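Local structure of RagB/SusD domain protein (Flavobacterium johnsoniae, 5J5U) at residues N245-H259 / A318-F332. The protein binds chitin and probably acts as a SusD-like outer-membrane lipoprotein encoded in a polysaccharide utilization locus for chitin conversion. Sequence-based numbering, arbitrary orientation.
Sequences NGLSYGFISDEHGDH and ASGIQPYLKLRTTPF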
loop_
_atom_site.group_PDB
_atom_site.type_symbol
_atom_site.label_atom_id
_atom_site.label_comp_id
_atom_site.label_asym_id
_atom_site.label_seq_id
_atom_site.Cartn_x
_atom_site.Cartn_y
_atom_site.Cartn_z
ATOM N N ASN A 245 -4.541 9.651 12.418
ATOM C CA ASN A 245 -4.258 8.522 11.534
ATOM C C ASN A 245 -5.532 7.686 11.364
ATOM O O ASN A 245 -6.091 7.186 12.335
ATOM C CB ASN A 245 -3.076 7.691 12.103
ATOM C CG ASN A 245 -2.687 6.481 11.229
ATOM O OD1 ASN A 245 -3.529 5.629 10.932
ATOM N ND2 ASN A 245 -1.400 6.380 10.862
ATOM N N GLY A 246 -6.026 7.581 10.132
ATOM C CA GLY A 246 -7.224 6.788 9.851
ATOM C C GLY A 246 -7.070 5.292 10.117
ATOM O O GLY A 246 -8.001 4.600 10.557
ATOM N N LEU A 247 -5.877 4.786 9.840
ATOM C CA LEU A 247 -5.602 3.367 10.052
ATOM C C LEU A 247 -5.696 3.039 11.546
ATOM O O LEU A 247 -6.287 2.014 11.929
ATOM C CB LEU A 247 -4.228 2.982 9.502
ATOM C CG LEU A 247 -3.832 1.545 9.812
ATOM C CD1 LEU A 247 -4.826 0.569 9.211
ATOM C CD2 LEU A 247 -2.401 1.238 9.331
ATOM N N SER A 248 -5.151 3.921 12.383
ATOM C CA SER A 248 -5.264 3.721 13.824
ATOM C C SER A 248 -6.723 3.793 14.227
ATOM O O SER A 248 -7.183 3.010 15.038
ATOM C CB SER A 248 -4.460 4.759 14.608
ATOM O OG SER A 248 -3.098 4.730 14.231
ATOM N N TYR A 249 -7.467 4.696 13.612
ATOM C CA TYR A 249 -8.903 4.732 13.846
ATOM C C TYR A 249 -9.504 3.333 13.642
ATOM O O TYR A 249 -10.325 2.876 14.441
ATOM C CB TYR A 249 -9.582 5.746 12.928
ATOM C CG TYR A 249 -11.086 5.626 12.913
ATOM C CD1 TYR A 249 -11.842 6.128 13.963
ATOM C CD2 TYR A 249 -11.748 5.017 11.851
ATOM C CE1 TYR A 249 -13.212 6.030 13.964
ATOM C CE2 TYR A 249 -13.127 4.904 11.844
ATOM C CZ TYR A 249 -13.851 5.420 12.909
ATOM O OH TYR A 249 -15.218 5.330 12.928
ATOM N N GLY A 250 -9.104 2.656 12.568
ATOM C CA GLY A 250 -9.578 1.291 12.367
ATOM C C GLY A 250 -9.118 0.342 13.481
ATOM O O GLY A 250 -9.908 -0.411 14.028
ATOM N N PHE A 251 -7.828 0.387 13.806
ATOM C CA PHE A 251 -7.266 -0.391 14.914
ATOM C C PHE A 251 -8.033 -0.210 16.230
ATOM O O PHE A 251 -8.238 -1.173 16.967
ATOM C CB PHE A 251 -5.796 -0.019 15.123
ATOM C CG PHE A 251 -4.856 -0.667 14.135
ATOM C CD1 PHE A 251 -5.061 -1.977 13.716
ATOM C CD2 PHE A 251 -3.766 0.026 13.637
ATOM C CE1 PHE A 251 -4.188 -2.576 12.808
ATOM C CE2 PHE A 251 -2.875 -0.568 12.728
ATOM C CZ PHE A 251 -3.090 -1.864 12.317
ATOM N N ILE A 252 -8.482 1.018 16.494
ATOM C CA ILE A 252 -9.179 1.383 17.738
ATOM C C ILE A 252 -10.664 1.003 17.676
ATOM O O ILE A 252 -11.235 0.582 18.671
ATOM C CB ILE A 252 -9.007 2.888 18.052
ATOM C CG1 ILE A 252 -7.545 3.175 18.391
ATOM C CG2 ILE A 252 -9.848 3.318 19.244
ATOM C CD1 ILE A 252 -7.152 4.647 18.335
ATOM N N SER A 253 -11.283 1.095 16.504
ATOM C CA SER A 253 -12.680 0.672 16.384
ATOM C C SER A 253 -12.815 -0.860 16.374
ATOM O O SER A 253 -13.897 -1.384 16.587
ATOM C CB SER A 253 -13.311 1.265 15.139
ATOM O OG SER A 253 -12.863 2.592 14.991
ATOM N N ASP A 254 -11.723 -1.567 16.120
ATOM C CA ASP A 254 -11.696 -3.018 16.302
ATOM C C ASP A 254 -11.403 -3.386 17.761
ATOM O O ASP A 254 -11.153 -4.562 18.082
ATOM C CB ASP A 254 -10.661 -3.672 15.392
ATOM C CG ASP A 254 -11.091 -3.679 13.940
ATOM O OD1 ASP A 254 -12.296 -3.519 13.654
ATOM O OD2 ASP A 254 -10.216 -3.868 13.075
ATOM N N GLU A 255 -11.427 -2.378 18.634
ATOM C CA GLU A 255 -11.164 -2.569 20.067
ATOM C C GLU A 255 -9.819 -3.239 20.339
ATOM O O GLU A 255 -9.718 -4.071 21.239
ATOM C CB GLU A 255 -12.271 -3.411 20.699
ATOM C CG GLU A 255 -13.674 -2.866 20.502
ATOM C CD GLU A 255 -14.709 -3.746 21.167
ATOM O OE1 GLU A 255 -14.489 -4.139 22.332
ATOM O OE2 GLU A 255 -15.730 -4.068 20.520
ATOM N N HIS A 256 -8.801 -2.869 19.565
ATOM C CA HIS A 256 -7.455 -3.420 19.712
ATOM C C HIS A 256 -7.507 -4.935 19.642
ATOM O O HIS A 256 -6.753 -5.624 20.320
ATOM C CB HIS A 256 -6.807 -2.937 21.020
ATOM C CG HIS A 256 -6.677 -1.449 21.097
ATOM N ND1 HIS A 256 -5.651 -0.759 20.482
ATOM C CD2 HIS A 256 -7.474 -0.511 21.663
ATOM C CE1 HIS A 256 -5.805 0.534 20.694
ATOM N NE2 HIS A 256 -6.907 0.713 21.403
ATOM N N GLY A 257 -8.416 -5.442 18.812
ATOM C CA GLY A 257 -8.571 -6.867 18.624
ATOM C C GLY A 257 -7.794 -7.415 17.446
ATOM O O GLY A 257 -7.849 -8.614 17.171
ATOM N N ASP A 258 -7.053 -6.559 16.755
ATOM C CA ASP A 258 -6.276 -7.029 15.611
ATOM C C ASP A 258 -4.903 -7.523 16.046
ATOM O O ASP A 258 -4.260 -6.903 16.890
ATOM C CB ASP A 258 -6.103 -5.930 14.555
ATOM C CG ASP A 258 -7.415 -5.543 13.876
ATOM O OD1 ASP A 258 -8.003 -6.391 13.149
ATOM O OD2 ASP A 258 -7.843 -4.370 14.054
ATOM N N HIS A 259 -4.474 -8.647 15.461
ATOM C CA HIS A 259 -3.119 -9.188 15.619
ATOM C C HIS A 259 -2.481 -9.321 14.259
ATOM O O HIS A 259 -3.180 -9.316 13.243
ATOM C CB HIS A 259 -3.115 -10.565 16.278
ATOM C CG HIS A 259 -3.871 -10.645 17.567
ATOM N ND1 HIS A 259 -3.251 -10.882 18.778
ATOM C CD2 HIS A 259 -5.194 -10.537 17.837
ATOM C CE1 HIS A 259 -4.161 -10.927 19.736
ATOM N NE2 HIS A 259 -5.347 -10.714 19.192
ATOM N N ALA A 318 -1.612 -15.194 21.914
ATOM C CA ALA A 318 -1.129 -14.698 20.632
ATOM C C ALA A 318 -0.472 -13.318 20.793
ATOM O O ALA A 318 -0.922 -12.492 21.584
ATOM C CB ALA A 318 -2.286 -14.649 19.588
ATOM N N SER A 319 0.598 -13.086 20.041
ATOM C CA SER A 319 1.231 -11.775 19.996
ATOM C C SER A 319 0.245 -10.708 19.562
ATOM O O SER A 319 -0.673 -10.970 18.765
ATOM C CB SER A 319 2.422 -11.764 19.027
ATOM O OG SER A 319 3.547 -12.455 19.548
ATOM N N GLY A 320 0.473 -9.498 20.059
ATOM C CA GLY A 320 -0.325 -8.334 19.729
ATOM C C GLY A 320 0.439 -7.303 18.907
ATOM O O GLY A 320 1.463 -7.591 18.297
ATOM N N ILE A 321 -0.081 -6.084 18.870
ATOM C CA ILE A 321 0.540 -5.045 18.076
ATOM C C ILE A 321 1.044 -3.955 18.994
ATOM O O ILE A 321 0.320 -3.522 19.887
ATOM C CB ILE A 321 -0.439 -4.467 17.039
ATOM C CG1 ILE A 321 -0.827 -5.555 16.028
ATOM C CG2 ILE A 321 0.175 -3.252 16.352
ATOM C CD1 ILE A 321 -2.024 -5.203 15.149
ATOM N N GLN A 322 2.288 -3.535 18.779
ATOM C CA GLN A 322 2.892 -2.513 19.625
ATOM C C GLN A 322 2.029 -1.268 19.597
ATOM O O GLN A 322 1.579 -0.836 18.529
ATOM C CB GLN A 322 4.324 -2.196 19.185
ATOM C CG GLN A 322 5.350 -3.300 19.491
ATOM C CD GLN A 322 5.850 -3.263 20.940
ATOM O OE1 GLN A 322 5.288 -2.563 21.786
ATOM N NE2 GLN A 322 6.920 -4.008 21.221
ATOM N N PRO A 323 1.780 -0.701 20.784
ATOM C CA PRO A 323 0.842 0.414 21.008
ATOM C C PRO A 323 1.160 1.655 20.177
ATOM O O PRO A 323 0.233 2.333 19.738
ATOM C CB PRO A 323 1.000 0.719 22.504
ATOM C CG PRO A 323 1.591 -0.549 23.097
ATOM C CD PRO A 323 2.410 -1.184 22.027
ATOM N N TYR A 324 2.439 1.943 19.948
ATOM C CA TYR A 324 2.813 3.171 19.239
ATOM C C TYR A 324 2.376 3.108 17.761
ATOM O O TYR A 324 2.235 4.140 17.080
ATOM C CB TYR A 324 4.331 3.434 19.371
ATOM C CG TYR A 324 5.236 2.216 19.168
ATOM C CD1 TYR A 324 5.723 1.491 20.256
ATOM C CD2 TYR A 324 5.627 1.812 17.898
ATOM C CE1 TYR A 324 6.549 0.395 20.082
ATOM C CE2 TYR A 324 6.467 0.708 17.709
ATOM C CZ TYR A 324 6.919 0.010 18.807
ATOM O OH TYR A 324 7.733 -1.080 18.630
ATOM N N LEU A 325 2.143 1.888 17.278
ATOM C CA LEU A 325 1.656 1.686 15.912
ATOM C C LEU A 325 0.160 1.985 15.767
ATOM O O LEU A 325 -0.340 2.058 14.659
ATOM C CB LEU A 325 1.943 0.260 15.450
ATOM C CG LEU A 325 3.398 -0.175 15.504
ATOM C CD1 LEU A 325 3.539 -1.699 15.329
ATOM C CD2 LEU A 325 4.176 0.580 14.449
ATOM N N LYS A 326 -0.559 2.146 16.876
ATOM C CA LYS A 326 -2.017 2.207 16.790
ATOM C C LYS A 326 -2.622 3.498 17.319
ATOM O O LYS A 326 -3.828 3.557 17.622
ATOM C CB LYS A 326 -2.636 1.014 17.524
ATOM C CG LYS A 326 -2.243 -0.301 16.908
ATOM C CD LYS A 326 -2.971 -1.446 17.562
ATOM C CE LYS A 326 -2.637 -1.537 19.037
ATOM N NZ LYS A 326 -3.258 -2.755 19.619
ATOM N N LEU A 327 -1.783 4.531 17.394
ATOM C CA LEU A 327 -2.181 5.807 17.990
ATOM C C LEU A 327 -2.690 6.786 16.955
ATOM O O LEU A 327 -2.234 6.797 15.812
ATOM C CB LEU A 327 -1.001 6.448 18.729
ATOM C CG LEU A 327 -0.473 5.685 19.935
ATOM C CD1 LEU A 327 0.856 6.294 20.424
ATOM C CD2 LEU A 327 -1.537 5.693 21.006
ATOM N N ARG A 328 -3.578 7.662 17.391
ATOM C CA ARG A 328 -4.076 8.728 16.547
ATOM C C ARG A 328 -2.914 9.587 16.039
ATOM O O ARG A 328 -2.979 10.118 14.933
ATOM C CB ARG A 328 -5.107 9.549 17.328
ATOM C CG ARG A 328 -5.134 11.024 17.020
ATOM C CD ARG A 328 -6.218 11.776 17.819
ATOM N NE ARG A 328 -6.332 13.163 17.357
ATOM C CZ ARG A 328 -5.660 14.193 17.875
ATOM N NH1 ARG A 328 -4.849 14.015 18.914
ATOM N NH2 ARG A 328 -5.818 15.415 17.372
ATOM N N THR A 329 -1.818 9.625 16.793
ATOM C CA THR A 329 -0.607 10.364 16.401
ATOM C C THR A 329 0.425 9.511 15.640
ATOM O O THR A 329 1.540 9.962 15.378
ATOM C CB THR A 329 0.118 10.941 17.618
ATOM O OG1 THR A 329 0.661 9.850 18.367
ATOM C CG2 THR A 329 -0.837 11.723 18.504
ATOM N N THR A 330 0.077 8.273 15.319
ATOM C CA THR A 330 0.992 7.426 14.573
ATOM C C THR A 330 1.174 7.989 13.146
ATOM O O THR A 330 0.216 8.388 12.499
ATOM C CB THR A 330 0.495 5.969 14.512
ATOM O OG1 THR A 330 0.252 5.485 15.840
ATOM C CG2 THR A 330 1.516 5.080 13.821
ATOM N N PRO A 331 2.419 8.107 12.688
ATOM C CA PRO A 331 2.581 8.621 11.327
ATOM C C PRO A 331 2.142 7.606 10.273
ATOM O O PRO A 331 2.174 6.403 10.533
ATOM C CB PRO A 331 4.080 8.893 11.235
ATOM C CG PRO A 331 4.687 7.990 12.283
ATOM C CD PRO A 331 3.701 7.941 13.392
ATOM N N PHE A 332 1.766 8.079 9.092
ATOM C CA PHE A 332 1.385 7.176 8.010
ATOM C C PHE A 332 2.349 7.296 6.831
ATOM O O PHE A 332 2.525 8.375 6.276
ATOM C CB PHE A 332 -0.041 7.457 7.545
ATOM C CG PHE A 332 -0.587 6.418 6.622
ATOM C CD1 PHE A 332 -0.351 6.491 5.251
ATOM C CD2 PHE A 332 -1.352 5.366 7.116
ATOM C CE1 PHE A 332 -0.859 5.517 4.384
ATOM C CE2 PHE A 332 -1.876 4.393 6.245
ATOM C CZ PHE A 332 -1.631 4.471 4.882
HETATM O O HOH W 1 -1.611 2.676 12.183
HETATM O O HOH W 2 -4.697 -4.204 17.789
#
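Asn245 meets the turn at Arg328 with both its backbone and its side chain. Its N donates a nearly straight hydrogen bond (175°) to Arg328 O, 3.0 Å away. Its ND2 donates to Thr330 O at 3.1 Å, approaching from above the plane of that carbonyl, and also lies at the edge of the Phe332 ring. With CG anti to the backbone N (chi1 -179°), the amide can do this while OD1 takes the N-H of Ser248 at 2.8 Å and caps helix 246-253. Ser248 OG donates to Leu327 O at 2.7 Å. Thr330 N bonds the same oxygen from the opposite face, so two donors grip it. A water bridges Ser248 OG and Leu325 O.

Apolar packing centres on Phe251. The Lys326 and Phe251 side chains cross at about a right angle, with Lys326 CG 3.6 Å from Phe251 CD2. Ile321 CD1 meets Phe251 CE1 at 4.1 Å, and Leu39 of helix 31-45 also touches Phe251. A bend at chi3 (-61°) follows the stretch of the lysine chain on Phe251, and beyond it NZ makes a weak hydrogen bond to His256 ND1 and reaches Asp258 O through a second water.

At the other end, His259 ND1 donates to Ser319 O at 2.6 Å. The acceptor lies in the imidazole plane, and NE2 bonds Arg308, so both ring nitrogens are held.

Together these contacts join a short helix, N-capped by Asn245 and closed by a Schellman motif at Glu255, and the chain that follows it to strand 320-321, the end of the 3-10 segment and the type I turn Leu327-Thr330. This is connecting structure packed beside helix 31-45 of a SusD-like fold.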